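SUBA (PDB 2IY9) cleaves the endoplasmic reticulum chaperone BiP as the serine protease subunit of the subtilase cytotoxin, provoking an ER stress response that ends in host cell death. Local coordinates at residues Ala222-Gly227 with Ala250-Asn255; Asp306-Leu311 with Gly318-Ala323. All blocks are in the same frame, centred on the assembly; numbering follows the deposited sequence.

Both contacts lie toward one end of the subtilase parallel sheet, with centres about 11 Å apart, and follow one another along the chain, contact 1 closing before contact 2 opens. Contact 1 joins the loop that follows strand 215-221 to the end of strand 249-252, the outermost strand of the seven. Contact 2 is a short beta hairpin of strands 306-307 and 319-320, whose second arm runs along that same edge strand: Ala250 N lies 2.9 Å from Arg319 O, and Ala250 O lies 2.9 Å from Leu321 N, both probable hydrogen bonds. Tyr224 of contact 1 also packs on Val320 of contact 2. The late hairpin thus borders the sheet just before the chain enters the A2 region.

Contact 1. Residues Ala222-Gly227 with Ala250-Asn255; sequences AQYRKG and AAPGQN
Gln254, in the loop that follows strand 249-252, carries this contact with its side chain laid along the backbone of Ala222 and Gln223. Its CB already rests 3.8 Å from Ala222 CA. CG stands anti to the backbone N (chi1 -168°) and the chain continues extended, which brings the terminal amide alongside the facing loop. CD lies 3.8 Å from both Gln223 N and Ala222 CA. There OE1 takes the amide hydrogen of Gln223 N at 3.0 Å, an almost straight bond whose donor stands well above the carbonyl plane. The other branch, NE2, passes 3.9 Å from Ala222 CB and is spent on His233, so the two bonds fix which way round the amide lies. A water donates to Gln254 OE1 and, at 2.7 Å, to Gln223 OE1, tying the two glutamine tips together. Gln223 OE1 is gripped a second time by Asn255 ND2, at 2.9 Å. The amide planes of Gln223 and Asn255 lie nearly parallel, 12° apart, although their side chains cross obliquely. Deeper in, the Tyr224 side chain crosses Pro252 obliquely, its OH 4.0 Å from Pro252 CD, while Trp25 of helix 25-30 touches both Gln223 and Pro252. Side-chain amides thus tie together the loops leaving the neighbouring parallel strands 215-221 and 249-252, at the edge of the subtilisin-like alpha/beta fold, away from the catalytic triad.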
ATOM      1  N   ALA A 222      -8.379  -7.094 -12.139  1.00 24.91           N
ATOM      2  CA  ALA A 222      -8.379  -6.788 -13.570  1.00 25.30           C
ATOM      3  C   ALA A 222      -9.150  -5.495 -13.821  1.00 25.73           C
ATOM      4  O   ALA A 222      -9.980  -5.084 -13.009  1.00 25.23           O
ATOM      5  CB  ALA A 222      -9.006  -7.936 -14.349  1.00 25.31           C
ATOM      6  N   GLN A 223      -8.874  -4.864 -14.957  1.00 26.31           N
ATOM      7  CA  GLN A 223      -9.565  -3.642 -15.338  1.00 26.37           C
ATOM      8  C   GLN A 223     -11.074  -3.858 -15.386  1.00 26.89           C
ATOM      9  O   GLN A 223     -11.553  -4.875 -15.901  1.00 27.00           O
ATOM     10  CB  GLN A 223      -9.066  -3.173 -16.705  1.00 26.02           C
ATOM     11  CG  GLN A 223      -9.601  -1.814 -17.125  1.00 24.73           C
ATOM     12  CD  GLN A 223      -8.837  -1.248 -18.300  1.00 24.64           C
ATOM     13  OE1 GLN A 223      -7.681  -1.618 -18.536  1.00 23.49           O
ATOM     14  NE2 GLN A 223      -9.468  -0.335 -19.041  1.00 24.78           N
ATOM     15  N   TYR A 224     -11.805  -2.898 -14.829  1.00 27.86           N
ATOM     16  CA  TYR A 224     -13.254  -2.882 -14.865  1.00 28.69           C
ATOM     17  C   TYR A 224     -13.780  -1.444 -14.861  1.00 29.92           C
ATOM     18  O   TYR A 224     -13.079  -0.510 -14.450  1.00 30.00           O
ATOM     19  CB  TYR A 224     -13.837  -3.660 -13.676  1.00 28.62           C
ATOM     20  CG  TYR A 224     -13.523  -3.054 -12.315  1.00 28.73           C
ATOM     21  CD1 TYR A 224     -14.466  -2.288 -11.636  1.00 28.02           C
ATOM     22  CD2 TYR A 224     -12.280  -3.268 -11.706  1.00 27.85           C
ATOM     23  CE1 TYR A 224     -14.179  -1.739 -10.374  1.00 29.41           C
ATOM     24  CE2 TYR A 224     -11.981  -2.730 -10.459  1.00 28.08           C
ATOM     25  CZ  TYR A 224     -12.927  -1.968  -9.795  1.00 28.35           C
ATOM     26  OH  TYR A 224     -12.615  -1.434  -8.551  1.00 29.20           O
ATOM     27  N   ARG A 225     -15.024  -1.278 -15.302  1.00 30.50           N
ATOM     28  CA  ARG A 225     -15.718  -0.005 -15.187  1.00 32.26           C
ATOM     29  C   ARG A 225     -16.661  -0.121 -14.007  1.00 32.26           C
ATOM     30  O   ARG A 225     -17.186  -1.206 -13.737  1.00 32.61           O
ATOM     31  CB  ARG A 225     -16.553   0.285 -16.440  1.00 32.04           C
ATOM     32  CG  ARG A 225     -15.840   0.138 -17.764  1.00 33.77           C
ATOM     33  CD  ARG A 225     -16.730   0.655 -18.902  1.00 34.29           C
ATOM     34  NE  ARG A 225     -16.645   2.105 -19.026  1.00 39.27           N
ATOM     35  CZ  ARG A 225     -16.092   2.752 -20.049  1.00 40.93           C
ATOM     36  NH1 ARG A 225     -15.584   2.089 -21.092  1.00 42.23           N
ATOM     37  NH2 ARG A 225     -16.065   4.074 -20.038  1.00 41.56           N
ATOM     38  N   LYS A 226     -16.899   0.989 -13.315  1.00 32.61           N
ATOM     39  CA  LYS A 226     -17.911   1.018 -12.261  1.00 33.18           C
ATOM     40  C   LYS A 226     -19.199   0.387 -12.785  1.00 33.11           C
ATOM     41  O   LYS A 226     -19.642   0.703 -13.886  1.00 33.18           O
ATOM     42  CB  LYS A 226     -18.176   2.453 -11.815  1.00 33.39           C
ATOM     43  CG  LYS A 226     -19.135   2.575 -10.637  1.00 35.18           C
ATOM     44  CD  LYS A 226     -19.111   3.989 -10.074  1.00 38.46           C
ATOM     45  CE  LYS A 226     -19.600   4.016  -8.635  1.00 41.10           C
ATOM     46  NZ  LYS A 226     -18.771   3.112  -7.783  1.00 42.81           N
ATOM     47  N   GLY A 227     -19.787  -0.515 -12.000  1.00 33.32           N
ATOM     48  CA  GLY A 227     -20.964  -1.257 -12.454  1.00 33.00           C
ATOM     49  C   GLY A 227     -20.658  -2.675 -12.896  1.00 32.49           C
ATOM     50  O   GLY A 227     -21.520  -3.545 -12.809  1.00 32.52           O
ATOM     51  N   ALA A 250      -9.334  -6.097  -2.286  1.00 22.29           N
ATOM     52  CA  ALA A 250      -8.789  -6.063  -3.629  1.00 22.29           C
ATOM     53  C   ALA A 250      -8.970  -4.673  -4.221  1.00 22.20           C
ATOM     54  O   ALA A 250      -9.954  -3.972  -3.947  1.00 22.46           O
ATOM     55  CB  ALA A 250      -9.440  -7.132  -4.512  1.00 22.05           C
ATOM     56  N   ALA A 251      -8.008  -4.282  -5.043  1.00 22.18           N
ATOM     57  CA  ALA A 251      -8.009  -2.962  -5.624  1.00 22.35           C
ATOM     58  C   ALA A 251      -7.531  -3.038  -7.063  1.00 22.66           C
ATOM     59  O   ALA A 251      -6.914  -4.033  -7.452  1.00 22.09           O
ATOM     60  CB  ALA A 251      -7.124  -2.039  -4.797  1.00 22.68           C
ATOM     61  N   PRO A 252      -7.840  -2.007  -7.871  1.00 23.12           N
ATOM     62  CA  PRO A 252      -7.309  -1.911  -9.230  1.00 23.13           C
ATOM     63  C   PRO A 252      -5.827  -2.294  -9.318  1.00 23.53           C
ATOM     64  O   PRO A 252      -4.991  -1.716  -8.617  1.00 23.00           O
ATOM     65  CB  PRO A 252      -7.510  -0.433  -9.563  1.00 23.45           C
ATOM     66  CG  PRO A 252      -8.801  -0.099  -8.861  1.00 22.74           C
ATOM     67  CD  PRO A 252      -8.746  -0.879  -7.552  1.00 22.88           C
ATOM     68  N   GLY A 253      -5.520  -3.279 -10.165  1.00 23.36           N
ATOM     69  CA  GLY A 253      -4.151  -3.742 -10.327  1.00 23.58           C
ATOM     70  C   GLY A 253      -3.814  -4.276 -11.708  1.00 23.96           C
ATOM     71  O   GLY A 253      -2.980  -5.168 -11.837  1.00 24.29           O
ATOM     72  N   GLN A 254      -4.440  -3.714 -12.736  1.00 23.75           N
ATOM     73  CA  GLN A 254      -4.118  -4.074 -14.130  1.00 24.60           C
ATOM     74  C   GLN A 254      -4.066  -2.836 -15.021  1.00 24.41           C
ATOM     75  O   GLN A 254      -4.903  -1.947 -14.880  1.00 24.01           O
ATOM     76  CB  GLN A 254      -5.159  -5.050 -14.667  1.00 24.59           C
ATOM     77  CG  GLN A 254      -4.775  -5.711 -15.973  1.00 27.27           C
ATOM     78  CD  GLN A 254      -5.892  -6.560 -16.498  1.00 29.72           C
ATOM     79  OE1 GLN A 254      -6.906  -6.047 -16.958  1.00 29.46           O
ATOM     80  NE2 GLN A 254      -5.727  -7.871 -16.412  1.00 33.14           N
ATOM     81  N   ASN A 255      -3.093  -2.790 -15.939  1.00 24.92           N
ATOM     82  CA  ASN A 255      -3.016  -1.702 -16.917  1.00 25.70           C
ATOM     83  C   ASN A 255      -2.847  -0.389 -16.156  1.00 25.67           C
ATOM     84  O   ASN A 255      -3.616   0.557 -16.335  1.00 25.40           O
ATOM     85  CB  ASN A 255      -4.293  -1.677 -17.780  1.00 25.95           C
ATOM     86  CG  ASN A 255      -4.186  -0.740 -18.972  1.00 28.82           C
ATOM     87  OD1 ASN A 255      -3.095  -0.534 -19.514  1.00 30.77           O
ATOM     88  ND2 ASN A 255      -5.332  -0.188 -19.410  1.00 30.42           N
TER
HETATM   89  O   HOH W   1      -6.560  -4.017 -18.932  1.00 38.93           O

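Contact 2. Residues Asp306-Leu311 with Gly318-Ala323; sequences DKYPSL and GRVLNA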
ATOM      1  N   ASP A 306     -16.998  -2.346  -1.395  1.00 26.94           N
ATOM      2  CA  ASP A 306     -18.050  -3.108  -2.071  1.00 27.79           C
ATOM      3  C   ASP A 306     -17.817  -4.609  -1.835  1.00 27.98           C
ATOM      4  O   ASP A 306     -16.686  -5.087  -1.886  1.00 27.67           O
ATOM      5  CB  ASP A 306     -18.073  -2.797  -3.571  1.00 27.72           C
ATOM      6  CG  ASP A 306     -18.524  -1.371  -3.882  1.00 28.48           C
ATOM      7  OD1 ASP A 306     -19.277  -0.763  -3.088  1.00 27.50           O
ATOM      8  OD2 ASP A 306     -18.132  -0.861  -4.948  1.00 30.48           O
ATOM      9  N   LYS A 307     -18.887  -5.345  -1.553  1.00 27.97           N
ATOM     10  CA  LYS A 307     -18.763  -6.762  -1.249  1.00 28.04           C
ATOM     11  C   LYS A 307     -19.338  -7.599  -2.394  1.00 28.37           C
ATOM     12  O   LYS A 307     -20.518  -7.464  -2.713  1.00 27.92           O
ATOM     13  CB  LYS A 307     -19.488  -7.081   0.071  1.00 29.05           C
ATOM     14  CG  LYS A 307     -19.195  -6.114   1.242  1.00 29.16           C
ATOM     15  CD  LYS A 307     -17.772  -6.250   1.763  1.00 29.84           C
ATOM     16  CE  LYS A 307     -17.553  -5.565   3.125  1.00 30.37           C
ATOM     17  NZ  LYS A 307     -17.721  -4.077   3.119  1.00 30.31           N
ATOM     18  N   TYR A 308     -18.495  -8.433  -3.017  1.00 27.81           N
ATOM     19  CA  TYR A 308     -18.911  -9.300  -4.125  1.00 28.26           C
ATOM     20  C   TYR A 308     -18.904 -10.781  -3.744  1.00 28.48           C
ATOM     21  O   TYR A 308     -17.842 -11.338  -3.454  1.00 28.07           O
ATOM     22  CB  TYR A 308     -18.021  -9.077  -5.353  1.00 28.06           C
ATOM     23  CG  TYR A 308     -18.184  -7.717  -5.975  1.00 28.39           C
ATOM     24  CD1 TYR A 308     -19.095  -7.507  -7.015  1.00 28.88           C
ATOM     25  CD2 TYR A 308     -17.446  -6.628  -5.513  1.00 28.78           C
ATOM     26  CE1 TYR A 308     -19.255  -6.238  -7.584  1.00 28.32           C
ATOM     27  CE2 TYR A 308     -17.592  -5.368  -6.077  1.00 28.08           C
ATOM     28  CZ  TYR A 308     -18.500  -5.177  -7.105  1.00 27.70           C
ATOM     29  OH  TYR A 308     -18.624  -3.921  -7.658  1.00 28.34           O
ATOM     30  N   PRO A 309     -20.089 -11.432  -3.757  1.00 29.12           N
ATOM     31  CA  PRO A 309     -20.160 -12.843  -3.367  1.00 29.14           C
ATOM     32  C   PRO A 309     -19.242 -13.718  -4.214  1.00 28.94           C
ATOM     33  O   PRO A 309     -18.723 -14.711  -3.715  1.00 29.03           O
ATOM     34  CB  PRO A 309     -21.627 -13.215  -3.612  1.00 29.23           C
ATOM     35  CG  PRO A 309     -22.179 -12.152  -4.486  1.00 30.24           C
ATOM     36  CD  PRO A 309     -21.409 -10.905  -4.153  1.00 29.64           C
ATOM     37  N   SER A 310     -19.037 -13.330  -5.477  1.00 28.73           N
ATOM     38  CA  SER A 310     -18.174 -14.062  -6.399  1.00 29.01           C
ATOM     39  C   SER A 310     -16.694 -14.057  -5.995  1.00 28.63           C
ATOM     40  O   SER A 310     -15.925 -14.893  -6.464  1.00 28.74           O
ATOM     41  CB  SER A 310     -18.351 -13.555  -7.844  1.00 28.91           C
ATOM     42  OG  SER A 310     -17.968 -12.192  -7.969  1.00 29.66           O
ATOM     43  N   LEU A 311     -16.306 -13.120  -5.123  1.00 28.29           N
ATOM     44  CA  LEU A 311     -14.900 -12.950  -4.726  1.00 28.34           C
ATOM     45  C   LEU A 311     -14.565 -13.476  -3.328  1.00 28.34           C
ATOM     46  O   LEU A 311     -13.428 -13.359  -2.877  1.00 28.33           O
ATOM     47  CB  LEU A 311     -14.491 -11.470  -4.835  1.00 28.28           C
ATOM     48  CG  LEU A 311     -14.482 -10.874  -6.251  1.00 28.91           C
ATOM     49  CD1 LEU A 311     -14.148  -9.386  -6.221  1.00 28.35           C
ATOM     50  CD2 LEU A 311     -13.519 -11.612  -7.165  1.00 29.44           C
ATOM     51  N   GLY A 318     -15.104 -10.800   0.123  1.00 25.49           N
ATOM     52  CA  GLY A 318     -15.230 -10.332  -1.263  1.00 25.21           C
ATOM     53  C   GLY A 318     -15.050  -8.831  -1.429  1.00 24.97           C
ATOM     54  O   GLY A 318     -15.604  -8.236  -2.356  1.00 25.45           O
ATOM     55  N   ARG A 319     -14.253  -8.224  -0.546  1.00 24.34           N
ATOM     56  CA  ARG A 319     -14.095  -6.771  -0.496  1.00 23.90           C
ATOM     57  C   ARG A 319     -13.347  -6.149  -1.670  1.00 23.94           C
ATOM     58  O   ARG A 319     -12.217  -6.556  -2.010  1.00 23.69           O
ATOM     59  CB  ARG A 319     -13.407  -6.332   0.798  1.00 24.12           C
ATOM     60  CG  ARG A 319     -14.165  -6.642   2.056  1.00 24.36           C
ATOM     61  CD  ARG A 319     -13.561  -5.907   3.219  1.00 24.69           C
ATOM     62  NE  ARG A 319     -13.974  -6.473   4.492  1.00 24.56           N
ATOM     63  CZ  ARG A 319     -13.245  -7.316   5.215  1.00 27.41           C
ATOM     64  NH1 ARG A 319     -12.047  -7.712   4.789  1.00 26.34           N
ATOM     65  NH2 ARG A 319     -13.719  -7.769   6.369  1.00 27.70           N
ATOM     66  N   VAL A 320     -13.976  -5.129  -2.253  1.00 23.56           N
ATOM     67  CA  VAL A 320     -13.379  -4.352  -3.333  1.00 23.16           C
ATOM     68  C   VAL A 320     -13.362  -2.876  -2.947  1.00 23.10           C
ATOM     69  O   VAL A 320     -14.378  -2.317  -2.494  1.00 23.54           O
ATOM     70  CB  VAL A 320     -14.120  -4.580  -4.677  1.00 23.20           C
ATOM     71  CG1 VAL A 320     -13.645  -3.589  -5.752  1.00 24.49           C
ATOM     72  CG2 VAL A 320     -13.920  -6.018  -5.157  1.00 24.13           C
ATOM     73  N   LEU A 321     -12.197  -2.258  -3.121  1.00 22.47           N
ATOM     74  CA  LEU A 321     -11.970  -0.861  -2.790  1.00 22.98           C
ATOM     75  C   LEU A 321     -13.026   0.065  -3.387  1.00 23.34           C
ATOM     76  O   LEU A 321     -13.239   0.080  -4.604  1.00 23.03           O
ATOM     77  CB  LEU A 321     -10.577  -0.437  -3.271  1.00 22.77           C
ATOM     78  CG  LEU A 321     -10.197   1.025  -3.028  1.00 21.91           C
ATOM     79  CD1 LEU A 321     -10.116   1.315  -1.533  1.00 22.07           C
ATOM     80  CD2 LEU A 321      -8.897   1.408  -3.754  1.00 22.15           C
ATOM     81  N   ASN A 322     -13.688   0.819  -2.512  1.00 24.29           N
ATOM     82  CA  ASN A 322     -14.602   1.882  -2.919  1.00 25.10           C
ATOM     83  C   ASN A 322     -14.149   3.156  -2.223  1.00 25.15           C
ATOM     84  O   ASN A 322     -14.407   3.337  -1.028  1.00 25.52           O
ATOM     85  CB  ASN A 322     -16.050   1.555  -2.526  1.00 25.15           C
ATOM     86  CG  ASN A 322     -17.044   2.614  -2.993  1.00 26.99           C
ATOM     87  OD1 ASN A 322     -16.675   3.762  -3.274  1.00 26.59           O
ATOM     88  ND2 ASN A 322     -18.318   2.224  -3.081  1.00 26.74           N
ATOM     89  N   ALA A 323     -13.451   4.006  -2.971  1.00 25.44           N
ATOM     90  CA  ALA A 323     -12.857   5.236  -2.437  1.00 26.04           C
ATOM     91  C   ALA A 323     -13.909   6.270  -2.091  1.00 26.43           C
ATOM     92  O   ALA A 323     -13.765   6.982  -1.096  1.00 26.30           O
ATOM     93  CB  ALA A 323     -11.853   5.818  -3.411  1.00 25.51           C
TER
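Two strands of a short antiparallel hairpin set their side chains against each other on both faces. Asp306 and Val320 form the hydrogen-bonded pair, with Asp306 N giving to Val320 O and Val320 N giving to Asp306 O at 2.7 Å; both donors lie in the plane of the carbonyl they meet. Two residues on, past the non-hydrogen-bonded pair Lys307-Arg319, Tyr308 N donates to Gly318 O at 3.0 Å from above the carbonyl plane. The same oxygen lies at the edge of the Tyr308 ring. Gly318 has positive phi, and a beta carbon there would clash with Tyr308 O.

On the face of Asp306 and Val320, the valine is the meeting point. Its CG2, anti to the carbonyl carbon, is crossed obliquely by Leu311, whose CD1 comes to 3.5 Å, and by Tyr308, whose CD2 comes to 3.6 Å. Further along, the Asn322 amide stands 64° from the Asp306 carboxylate and ND2 donates to OD1 at 3.1 Å from above the carboxylate plane. On the opposite face Lys307 and Arg319 run side by side in the same direction, Lys307 CD against Arg319 CG at 3.6 Å. Their like charges keep separate partners: Lys307 NZ binds Leu302 O and Ala305 O, and Arg319 NH1 binds Asp248 O.

Asn322 is also the N-cap of helix 323-331, its OD1 taking Lys325 N. Along the chain the hairpin lies between helix 294-304 and helix 323-331. Leu321 packs on helices 25-30, 271-288 and 294-304, and the backbone of Arg319 and Leu321 bonds to Ala250 of edge strand 249-252.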